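Local coordinates for protein allergen Bos d 2 (Bos taurus, PDB 4WFV) that probably carries pheromones, as a secreted lipocalin of the odorant-binding type that is also a dander allergen, at residues A[9-14]-A[93-98]; A[13-18]-A[39-44]; A[33-38]-A[80-85]; A[84-89]-A[100-105]. All blocks are in the same frame, centred on the assembly; numbering follows the deposited sequence.

How the interactions relate
All four contacts reach one antiparallel sheet that closes into the lipocalin barrel, and they illustrate how such a barrel is fastened at both ends. Interactions 1 and 2, centres about 9 Å apart, share Pro13 and Gly14 at the closed end, where Trp16 also packs on Leu98. Interactions 3 and 4, again about 9 Å apart, share Gly84 and Thr85; interaction 3 lies at the mouth, about 21 Å from interaction 1, and interaction 4 runs from there down the wall, strand 85-93 against strand 97-105. Along the chain, 13-18 with 39-44 is complete before 84-89 with 100-105 begins, whereas 9-14 pairs with 93-98, 79 residues later, so its contact spans the segments of interaction 3.

Interaction 1: A[9-14]-A[93-98]; sequences PSKIPG and VSENML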
# COMPACT_ATOMS: atom_id res chain seq x y z
N PRO A 9 -11.52 -9.79 -6.42
CA PRO A 9 -11.59 -8.40 -5.97
C PRO A 9 -12.56 -8.19 -4.80
O PRO A 9 -12.48 -7.15 -4.14
CB PRO A 9 -12.05 -7.64 -7.23
CG PRO A 9 -12.79 -8.67 -8.02
CD PRO A 9 -12.06 -9.96 -7.79
N SER A 10 -13.43 -9.15 -4.52
CA SER A 10 -14.30 -9.03 -3.34
C SER A 10 -13.50 -9.05 -2.04
O SER A 10 -14.01 -8.66 -0.99
CB SER A 10 -15.37 -10.13 -3.32
OG SER A 10 -14.85 -11.37 -2.88
N LYS A 11 -12.25 -9.48 -2.12
CA LYS A 11 -11.39 -9.51 -0.93
C LYS A 11 -10.67 -8.17 -0.70
O LYS A 11 -10.00 -8.00 0.32
CB LYS A 11 -10.38 -10.65 -1.02
CG LYS A 11 -11.04 -12.02 -1.19
CD LYS A 11 -10.04 -13.15 -1.21
CE LYS A 11 -10.74 -14.48 -1.47
NZ LYS A 11 -11.98 -14.59 -0.65
N ILE A 12 -10.83 -7.23 -1.63
CA ILE A 12 -10.15 -5.94 -1.50
C ILE A 12 -10.75 -5.01 -0.44
O ILE A 12 -10.02 -4.43 0.36
CB ILE A 12 -10.03 -5.22 -2.86
CG1 ILE A 12 -9.12 -6.02 -3.81
CG2 ILE A 12 -9.54 -3.78 -2.67
CD1 ILE A 12 -9.19 -5.57 -5.26
N PRO A 13 -12.08 -4.84 -0.42
CA PRO A 13 -12.68 -3.94 0.57
C PRO A 13 -12.46 -4.46 1.98
O PRO A 13 -12.36 -5.67 2.19
CB PRO A 13 -14.18 -3.99 0.24
CG PRO A 13 -14.25 -4.42 -1.17
CD PRO A 13 -13.09 -5.36 -1.37
N GLY A 14 -12.37 -3.54 2.93
CA GLY A 14 -12.29 -3.93 4.33
C GLY A 14 -11.42 -3.03 5.17
O GLY A 14 -10.85 -2.05 4.66
N VAL A 93 -4.18 -10.69 -3.05
CA VAL A 93 -5.18 -10.46 -2.03
C VAL A 93 -5.83 -11.76 -1.60
O VAL A 93 -6.12 -12.64 -2.42
CB VAL A 93 -6.22 -9.38 -2.46
CG1 VAL A 93 -7.12 -9.89 -3.59
CG2 VAL A 93 -7.03 -8.95 -1.26
N SER A 94 -5.98 -11.90 -0.29
CA SER A 94 -6.58 -13.08 0.31
C SER A 94 -7.46 -12.59 1.44
O SER A 94 -7.65 -11.39 1.63
CB SER A 94 -5.49 -14.00 0.86
OG SER A 94 -4.85 -13.42 1.98
N GLU A 95 -8.01 -13.53 2.21
CA GLU A 95 -8.85 -13.16 3.34
C GLU A 95 -8.09 -12.31 4.36
O GLU A 95 -8.67 -11.42 4.98
CB GLU A 95 -9.43 -14.41 4.01
CG GLU A 95 -10.59 -15.03 3.24
CD GLU A 95 -11.80 -14.11 3.17
OE1 GLU A 95 -11.98 -13.30 4.10
OE2 GLU A 95 -12.56 -14.20 2.18
N ASN A 96 -6.79 -12.56 4.50
CA ASN A 96 -6.03 -11.94 5.59
C ASN A 96 -4.91 -10.99 5.18
O ASN A 96 -4.29 -10.35 6.04
CB ASN A 96 -5.45 -13.01 6.51
CG ASN A 96 -6.53 -13.82 7.21
OD1 ASN A 96 -6.54 -15.04 7.14
ND2 ASN A 96 -7.44 -13.13 7.88
N MET A 97 -4.65 -10.89 3.88
CA MET A 97 -3.46 -10.20 3.38
C MET A 97 -3.73 -9.52 2.05
O MET A 97 -4.47 -10.05 1.21
CB MET A 97 -2.36 -11.24 3.24
CG MET A 97 -1.08 -10.77 2.64
SD MET A 97 0.02 -12.20 2.42
CE MET A 97 1.45 -11.28 1.88
N LEU A 98 -3.14 -8.34 1.85
CA LEU A 98 -3.29 -7.63 0.60
C LEU A 98 -1.96 -6.98 0.29
O LEU A 98 -1.35 -6.36 1.18
CB LEU A 98 -4.40 -6.57 0.70
CG LEU A 98 -4.84 -5.86 -0.59
CD1 LEU A 98 -6.24 -5.26 -0.44
CD2 LEU A 98 -3.84 -4.80 -1.03
O HOH W 1 -10.06 -9.73 2.45
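Lys11 and Glu95 supply the charged part of this contact. NZ of Lys11 donates to OE2 of Glu95 at 2.9 Å in a salt bridge, meeting the oxygen on its anti side and 29° out of the carboxylate plane. The lysine chain is extended as far as CE and then bends (chi4 -44°), which sets NZ beside the acid, and the two side chains cross at about a right angle. Asp8 is a second, weak and long, ionic partner of the same ammonium group.

Apolar contacts come next. CD of Lys11 lies 3.7 Å from C of Ser94, and its CB stands 3.8 Å from CG2 of Val93. Ile12 reaches both ends of the turn, with CG1 4.4 Å from CG1 of Val93 and CG2 4.2 Å from CD1 of Leu98.

The backbones are linked through solvent: one water lies 2.7 Å from O of Lys11 and 3.0 Å from O of Ser94. Ser94 also steadies its own loop, OG accepting from N of Asn96 at 3.3 Å as an ST turn. A short 3-10 turn laid against the hairpin loop of strands 85-93 and 97-105 is a feature of the closed end of the lipocalin barrel.

Interaction 2: A[13-18]-A[39-44]; sequences PGEWRI and YRRIEC
Over one face of the Arg41 guanidinium lies OE2 of Glu15, 3.4 Å from NE, while OE2 of Glu43 sits at the edge, in plane, 2.6 Å from the same NE. The first is a salt bridge of charges only, since no N-H points at Glu15; the second is a salt bridge that is also a hydrogen bond. CG of Arg41 is anti to the backbone N (chi1 -172°) and the chain runs extended to NE. Its charge probably offsets both acids. The Trp16 and Tyr39 rings are approached obliquely, Trp16 CD1 by CD1 of Ile42 at 3.7 Å and Tyr39 CD1 by CD1 of Ile18 at 4.0 Å.

Gly14, Glu15 and Trp16 are the Gly-X-Trp signature of lipocalins, and its glycine makes the single antiparallel bridge: N of Gly14 to O of Ile42 at 2.8 Å, N of Ile42 to O of Gly14 at 3.0 Å. The backbone angles of Gly14 themselves call for glycine. Trp16 also donates through NE1 to Ile12 O and has Lys119 in cation-pi contact. Across from Thr54, Arg40 and Arg41 form a classic beta bulge. Farther along, CG of Pro13 rests 3.8 Å from SG of Cys44, which is in disulfide linkage with Cys48.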
# COMPACT_ATOMS: atom_id res chain seq x y z
N PRO A 13 -12.08 -4.84 -0.42
CA PRO A 13 -12.68 -3.94 0.57
C PRO A 13 -12.46 -4.46 1.98
O PRO A 13 -12.36 -5.67 2.19
CB PRO A 13 -14.18 -3.99 0.24
CG PRO A 13 -14.25 -4.42 -1.17
CD PRO A 13 -13.09 -5.36 -1.37
N GLY A 14 -12.37 -3.54 2.93
CA GLY A 14 -12.29 -3.93 4.33
C GLY A 14 -11.42 -3.03 5.17
O GLY A 14 -10.85 -2.05 4.66
N GLU A 15 -11.30 -3.39 6.45
CA GLU A 15 -10.52 -2.63 7.44
C GLU A 15 -9.07 -3.12 7.58
O GLU A 15 -8.74 -3.87 8.50
CB GLU A 15 -11.19 -2.73 8.81
CG GLU A 15 -12.66 -2.37 8.81
CD GLU A 15 -12.89 -0.88 8.71
OE1 GLU A 15 -12.02 -0.12 9.19
OE2 GLU A 15 -13.93 -0.48 8.15
N TRP A 16 -8.20 -2.65 6.71
CA TRP A 16 -6.84 -3.16 6.66
C TRP A 16 -5.90 -2.35 7.54
O TRP A 16 -6.12 -1.17 7.79
CB TRP A 16 -6.32 -3.05 5.23
CG TRP A 16 -7.04 -3.92 4.25
CD1 TRP A 16 -8.03 -3.54 3.39
CD2 TRP A 16 -6.79 -5.30 4.00
NE1 TRP A 16 -8.43 -4.62 2.63
CE2 TRP A 16 -7.68 -5.71 2.98
CE3 TRP A 16 -5.92 -6.25 4.55
CZ2 TRP A 16 -7.72 -7.02 2.50
CZ3 TRP A 16 -5.95 -7.55 4.07
CH2 TRP A 16 -6.85 -7.92 3.05
N ARG A 17 -4.87 -3.02 8.05
CA ARG A 17 -3.73 -2.35 8.68
C ARG A 17 -2.53 -2.55 7.77
O ARG A 17 -2.39 -3.59 7.15
CB ARG A 17 -3.41 -2.97 10.05
CG ARG A 17 -4.50 -2.81 11.09
CD ARG A 17 -4.08 -3.37 12.45
NE ARG A 17 -5.22 -3.41 13.36
CZ ARG A 17 -6.03 -4.45 13.50
NH1 ARG A 17 -5.82 -5.55 12.79
NH2 ARG A 17 -7.05 -4.40 14.35
N ILE A 18 -1.65 -1.56 7.71
CA ILE A 18 -0.41 -1.77 6.98
C ILE A 18 0.64 -2.33 7.91
O ILE A 18 0.86 -1.81 9.00
CB ILE A 18 0.09 -0.48 6.28
CG1 ILE A 18 1.30 -0.78 5.39
CG2 ILE A 18 0.38 0.63 7.28
CD1 ILE A 18 1.50 0.27 4.31
N TYR A 39 -2.73 2.75 6.56
CA TYR A 39 -4.05 2.34 6.08
C TYR A 39 -5.03 2.11 7.21
O TYR A 39 -4.66 1.63 8.28
CB TYR A 39 -3.93 1.02 5.30
CG TYR A 39 -3.52 1.19 3.86
CD1 TYR A 39 -2.21 1.53 3.51
CD2 TYR A 39 -4.44 1.00 2.83
CE1 TYR A 39 -1.83 1.67 2.19
CE2 TYR A 39 -4.07 1.14 1.50
CZ TYR A 39 -2.77 1.47 1.18
OH TYR A 39 -2.42 1.62 -0.15
N ARG A 40 -6.28 2.45 6.95
CA ARG A 40 -7.38 2.10 7.85
C ARG A 40 -8.50 1.38 7.12
O ARG A 40 -9.10 0.45 7.67
CB ARG A 40 -7.90 3.35 8.59
CG ARG A 40 -6.90 3.95 9.57
CD ARG A 40 -6.70 3.05 10.78
NE ARG A 40 -5.83 3.63 11.80
CZ ARG A 40 -4.51 3.48 11.84
NH1 ARG A 40 -3.87 2.77 10.91
NH2 ARG A 40 -3.84 4.02 12.85
N ARG A 41 -8.80 1.79 5.90
CA ARG A 41 -9.96 1.21 5.22
C ARG A 41 -9.87 1.38 3.71
O ARG A 41 -9.40 2.41 3.23
CB ARG A 41 -11.25 1.86 5.72
CG ARG A 41 -12.52 1.20 5.21
CD ARG A 41 -13.74 1.85 5.85
NE ARG A 41 -14.99 1.23 5.42
CZ ARG A 41 -16.20 1.66 5.76
NH1 ARG A 41 -16.32 2.72 6.55
NH2 ARG A 41 -17.28 1.04 5.32
N ILE A 42 -10.32 0.35 2.99
CA ILE A 42 -10.44 0.42 1.54
C ILE A 42 -11.87 0.03 1.22
O ILE A 42 -12.40 -0.93 1.79
CB ILE A 42 -9.48 -0.56 0.83
CG1 ILE A 42 -8.02 -0.26 1.20
CG2 ILE A 42 -9.67 -0.49 -0.68
CD1 ILE A 42 -7.04 -1.27 0.61
N GLU A 43 -12.51 0.78 0.33
CA GLU A 43 -13.81 0.38 -0.19
C GLU A 43 -13.80 0.43 -1.71
O GLU A 43 -13.07 1.22 -2.32
CB GLU A 43 -14.91 1.28 0.38
CG GLU A 43 -15.07 1.17 1.89
CD GLU A 43 -15.53 -0.21 2.35
OE1 GLU A 43 -16.11 -0.97 1.54
OE2 GLU A 43 -15.30 -0.55 3.53
N CYS A 44 -14.59 -0.42 -2.34
CA CYS A 44 -14.74 -0.41 -3.79
C CYS A 44 -15.91 0.48 -4.17
O CYS A 44 -16.92 0.52 -3.47
CB CYS A 44 -14.94 -1.82 -4.35
SG CYS A 44 -13.43 -2.83 -4.54

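Interaction 3: A[33-38]-A[80-85]; sequences GPLRNY and LEFYGT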
# COMPACT_ATOMS: atom_id res chain seq x y z
N GLY A 33 7.96 10.18 5.86
CA GLY A 33 8.04 10.20 4.41
C GLY A 33 6.67 10.29 3.76
O GLY A 33 5.67 9.85 4.32
N PRO A 34 6.61 10.86 2.55
CA PRO A 34 5.32 11.10 1.90
C PRO A 34 4.53 9.82 1.60
O PRO A 34 3.29 9.85 1.63
CB PRO A 34 5.72 11.81 0.59
CG PRO A 34 7.17 11.43 0.37
CD PRO A 34 7.75 11.32 1.75
N LEU A 35 5.22 8.72 1.33
CA LEU A 35 4.54 7.48 0.95
C LEU A 35 4.53 6.46 2.07
O LEU A 35 4.33 5.28 1.82
CB LEU A 35 5.19 6.86 -0.30
CG LEU A 35 5.35 7.86 -1.45
CD1 LEU A 35 5.96 7.18 -2.69
CD2 LEU A 35 4.02 8.52 -1.77
N ARG A 36 4.74 6.92 3.29
CA ARG A 36 4.49 6.09 4.47
C ARG A 36 3.10 6.41 4.98
O ARG A 36 2.86 7.44 5.60
CB ARG A 36 5.53 6.35 5.55
CG ARG A 36 5.56 5.28 6.64
CD ARG A 36 6.53 5.69 7.72
NE ARG A 36 6.66 4.75 8.82
CZ ARG A 36 7.64 3.85 8.94
NH1 ARG A 36 8.56 3.72 8.00
NH2 ARG A 36 7.70 3.07 10.00
N ASN A 37 2.16 5.53 4.65
CA ASN A 37 0.74 5.82 4.84
C ASN A 37 0.10 4.71 5.65
O ASN A 37 0.19 3.53 5.30
CB ASN A 37 0.06 5.98 3.48
CG ASN A 37 0.81 6.93 2.56
OD1 ASN A 37 1.03 6.63 1.38
ND2 ASN A 37 1.22 8.07 3.10
N TYR A 38 -0.54 5.09 6.75
CA TYR A 38 -1.09 4.12 7.68
C TYR A 38 -2.55 3.81 7.34
O TYR A 38 -3.47 4.51 7.78
CB TYR A 38 -0.93 4.60 9.13
CG TYR A 38 0.52 4.84 9.52
CD1 TYR A 38 1.36 3.78 9.85
CD2 TYR A 38 1.04 6.13 9.56
CE1 TYR A 38 2.69 4.00 10.22
CE2 TYR A 38 2.37 6.36 9.92
CZ TYR A 38 3.18 5.29 10.25
OH TYR A 38 4.49 5.50 10.61
N LEU A 80 -3.85 7.45 -8.99
CA LEU A 80 -4.25 8.51 -8.08
C LEU A 80 -3.14 9.53 -7.89
O LEU A 80 -1.95 9.20 -7.99
CB LEU A 80 -4.69 7.96 -6.73
CG LEU A 80 -3.63 7.30 -5.85
CD1 LEU A 80 -4.05 7.38 -4.39
CD2 LEU A 80 -3.37 5.87 -6.27
N GLU A 81 -3.54 10.77 -7.65
CA GLU A 81 -2.60 11.84 -7.35
C GLU A 81 -2.41 11.95 -5.85
O GLU A 81 -3.37 12.18 -5.11
CB GLU A 81 -3.10 13.19 -7.89
CG GLU A 81 -2.97 13.37 -9.38
CD GLU A 81 -1.54 13.28 -9.84
OE1 GLU A 81 -0.68 14.01 -9.30
OE2 GLU A 81 -1.28 12.47 -10.74
N PHE A 82 -1.17 11.81 -5.42
CA PHE A 82 -0.81 11.95 -4.02
C PHE A 82 0.70 12.03 -3.94
O PHE A 82 1.39 11.06 -4.23
CB PHE A 82 -1.35 10.76 -3.21
CG PHE A 82 -1.04 10.84 -1.76
CD1 PHE A 82 -1.71 11.74 -0.95
CD2 PHE A 82 -0.09 10.01 -1.19
CE1 PHE A 82 -1.42 11.81 0.41
CE2 PHE A 82 0.20 10.09 0.16
CZ PHE A 82 -0.46 11.00 0.95
N TYR A 83 1.21 13.20 -3.56
CA TYR A 83 2.65 13.47 -3.60
C TYR A 83 3.25 13.02 -4.93
O TYR A 83 4.25 12.31 -4.98
CB TYR A 83 3.37 12.82 -2.42
CG TYR A 83 3.15 13.53 -1.09
CD1 TYR A 83 3.61 14.82 -0.88
CD2 TYR A 83 2.52 12.88 -0.03
CE1 TYR A 83 3.43 15.46 0.34
CE2 TYR A 83 2.34 13.51 1.19
CZ TYR A 83 2.79 14.79 1.36
OH TYR A 83 2.60 15.42 2.58
N GLY A 84 2.62 13.48 -6.01
CA GLY A 84 2.99 13.08 -7.35
C GLY A 84 1.91 12.19 -7.93
O GLY A 84 0.80 12.08 -7.40
N THR A 85 2.25 11.54 -9.03
CA THR A 85 1.30 10.69 -9.73
C THR A 85 1.66 9.24 -9.50
O THR A 85 2.81 8.84 -9.65
CB THR A 85 1.31 11.02 -11.23
OG1 THR A 85 1.00 12.40 -11.40
CG2 THR A 85 0.26 10.18 -11.95
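At the mouth of the barrel, where the loop entering strand 38-45 meets the turn between strands 77-81 and 85-93, Pro34 lays its CB over one face of the Tyr83 ring. This is a CH-pi contact, with CB 3.6 Å from the ring centroid and 21° off the normal, displaced toward CD2. Tyr83 in turn sets CD2 over a face of Phe82, offset toward its rim, with the two rings steeply inclined. Phe82 holds CG anti to its backbone N (chi1 -179°), and its ring points at the loop; CE2 lies 3.4 Å from O of Pro34 and 3.7 Å from ND2 of Asn37.

In a lipocalin, loops of this kind rim the open end of the barrel. Here a type I turn from Gly33 to Arg36 shapes the loop, its backbone bond running from N of Arg36 to O of Gly33 at 3.2 Å. Asn37 reaches back within the loop, ND2 donating to O of Pro34 at 3.1 Å, and the same amide nitrogen lies at the edge of the Phe82 ring, the amide and ring planes 75° apart. CD2 of Leu35 touches CD2 of Phe82 at 4.4 Å. Phe55 of strand 50-59 also meets the Phe82 ring edge-to-face.

Interaction 4: A[84-89]-A[100-105]; sequences GTNTLE and TYVENY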
# COMPACT_ATOMS: atom_id res chain seq x y z
N GLY A 84 2.62 13.48 -6.01
CA GLY A 84 2.99 13.08 -7.35
C GLY A 84 1.91 12.19 -7.93
O GLY A 84 0.80 12.08 -7.40
N THR A 85 2.25 11.54 -9.03
CA THR A 85 1.30 10.69 -9.73
C THR A 85 1.66 9.24 -9.50
O THR A 85 2.81 8.84 -9.65
CB THR A 85 1.31 11.02 -11.23
OG1 THR A 85 1.00 12.40 -11.40
CG2 THR A 85 0.26 10.18 -11.95
N ASN A 86 0.65 8.47 -9.10
CA ASN A 86 0.84 7.09 -8.73
C ASN A 86 0.03 6.14 -9.57
O ASN A 86 -1.13 6.41 -9.88
CB ASN A 86 0.36 6.88 -7.29
CG ASN A 86 1.08 7.76 -6.31
OD1 ASN A 86 2.17 7.42 -5.87
ND2 ASN A 86 0.47 8.87 -5.93
N THR A 87 0.62 5.01 -9.90
CA THR A 87 -0.20 3.85 -10.21
C THR A 87 -0.16 2.95 -8.99
O THR A 87 0.87 2.86 -8.31
CB THR A 87 0.25 3.08 -11.45
OG1 THR A 87 1.64 2.76 -11.36
CG2 THR A 87 -0.01 3.91 -12.71
N LEU A 88 -1.29 2.33 -8.69
CA LEU A 88 -1.41 1.39 -7.59
C LEU A 88 -2.09 0.14 -8.10
O LEU A 88 -3.22 0.20 -8.58
CB LEU A 88 -2.22 2.01 -6.44
CG LEU A 88 -2.37 1.17 -5.16
CD1 LEU A 88 -2.56 2.08 -3.95
CD2 LEU A 88 -3.51 0.16 -5.26
N GLU A 89 -1.39 -0.98 -8.00
CA GLU A 89 -1.89 -2.25 -8.48
C GLU A 89 -2.06 -3.22 -7.32
O GLU A 89 -1.15 -3.38 -6.51
CB GLU A 89 -0.91 -2.86 -9.49
CG GLU A 89 -1.43 -4.16 -10.10
CD GLU A 89 -0.43 -4.83 -11.01
OE1 GLU A 89 0.68 -4.30 -11.20
OE2 GLU A 89 -0.76 -5.92 -11.54
N THR A 100 -0.01 -4.32 -2.39
CA THR A 100 -0.07 -3.36 -3.48
C THR A 100 1.31 -3.17 -4.07
O THR A 100 2.32 -3.34 -3.38
CB THR A 100 -0.55 -1.97 -3.02
OG1 THR A 100 0.43 -1.39 -2.14
CG2 THR A 100 -1.89 -2.07 -2.31
N TYR A 101 1.35 -2.81 -5.35
CA TYR A 101 2.57 -2.38 -6.00
C TYR A 101 2.30 -0.98 -6.54
O TYR A 101 1.35 -0.77 -7.29
CB TYR A 101 2.97 -3.33 -7.14
CG TYR A 101 4.10 -2.79 -7.98
CD1 TYR A 101 5.39 -2.66 -7.45
CD2 TYR A 101 3.89 -2.38 -9.29
CE1 TYR A 101 6.43 -2.15 -8.21
CE2 TYR A 101 4.94 -1.86 -10.06
CZ TYR A 101 6.20 -1.76 -9.51
OH TYR A 101 7.24 -1.25 -10.25
N VAL A 102 3.13 -0.03 -6.14
CA VAL A 102 2.94 1.36 -6.48
C VAL A 102 4.15 1.88 -7.24
O VAL A 102 5.29 1.61 -6.86
CB VAL A 102 2.75 2.20 -5.20
CG1 VAL A 102 2.80 3.69 -5.51
CG2 VAL A 102 1.46 1.80 -4.49
N GLU A 103 3.89 2.59 -8.34
CA GLU A 103 4.94 3.38 -8.98
C GLU A 103 4.56 4.84 -8.80
O GLU A 103 3.50 5.29 -9.26
CB GLU A 103 5.10 3.02 -10.47
CG GLU A 103 5.53 1.58 -10.68
CD GLU A 103 6.00 1.29 -12.09
OE1 GLU A 103 5.74 2.12 -13.00
OE2 GLU A 103 6.61 0.22 -12.30
N ASN A 104 5.41 5.58 -8.10
CA ASN A 104 5.18 6.99 -7.86
C ASN A 104 6.18 7.82 -8.66
O ASN A 104 7.36 7.49 -8.72
CB ASN A 104 5.34 7.29 -6.36
CG ASN A 104 5.39 8.78 -6.05
OD1 ASN A 104 6.46 9.39 -6.05
ND2 ASN A 104 4.23 9.36 -5.75
N TYR A 105 5.69 8.88 -9.28
CA TYR A 105 6.55 9.82 -9.98
C TYR A 105 6.32 11.20 -9.39
O TYR A 105 5.19 11.68 -9.35
CB TYR A 105 6.24 9.82 -11.48
CG TYR A 105 6.92 10.91 -12.27
CD1 TYR A 105 8.31 10.95 -12.42
CD2 TYR A 105 6.17 11.90 -12.90
CE1 TYR A 105 8.93 11.96 -13.16
CE2 TYR A 105 6.78 12.89 -13.64
CZ TYR A 105 8.15 12.91 -13.76
OH TYR A 105 8.73 13.91 -14.50
O HOH W 2 1.57 0.26 -10.04
O HOH W 3 3.04 3.25 -13.64
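Asn86 and Asn104 face each other across the antiparallel hairpin of strands 85-93 and 97-105, part of the wall of the lipocalin barrel. The strands run 167° apart, with backbone hydrogen bonds in both directions at the pairs Thr85 with Tyr105, Thr87 with Glu103 and Glu89 with Tyr101.

The asparagines reach each other by different torsions. Asn86 sets CG beside its backbone N, whereas Asn104 sets CG anti to it (chi1 169°), and ND2 of Asn104 donates to OD1 of Asn86 at 2.8 Å. The acceptor lies in the plane of the donor amide, yet the donor stands 38° above the plane of the acceptor carbonyl. Both buried amides have further partners: ND2 of Asn104 gives to Tyr83 O, and ND2 of Asn86 to Leu80 O and Phe82 O, tying the hairpin to the end of strand 77-81 and the turn that follows it. On the same face CG of Leu88 packs 3.9 Å from CG2 of Val102, while CD2 of Leu88 meets CG2 of Thr100 at 4.0 Å.

On the other face, Thr87 holds OG1 between its backbone N and carbonyl carbon, the crowded position, and lies side by side with Glu103, OG1 of Thr87 being 3.6 Å from CB of Glu103. One water joins this hydroxyl to Tyr101 O; another, 2.7 Å from OG1 of Thr87, donates to OE1 of Glu103 at 3.0 Å. The second carboxylate oxygen, OE2 of Glu103, accepts a hydrogen bond from OH of Tyr101 on its anti lone pair at 2.6 Å.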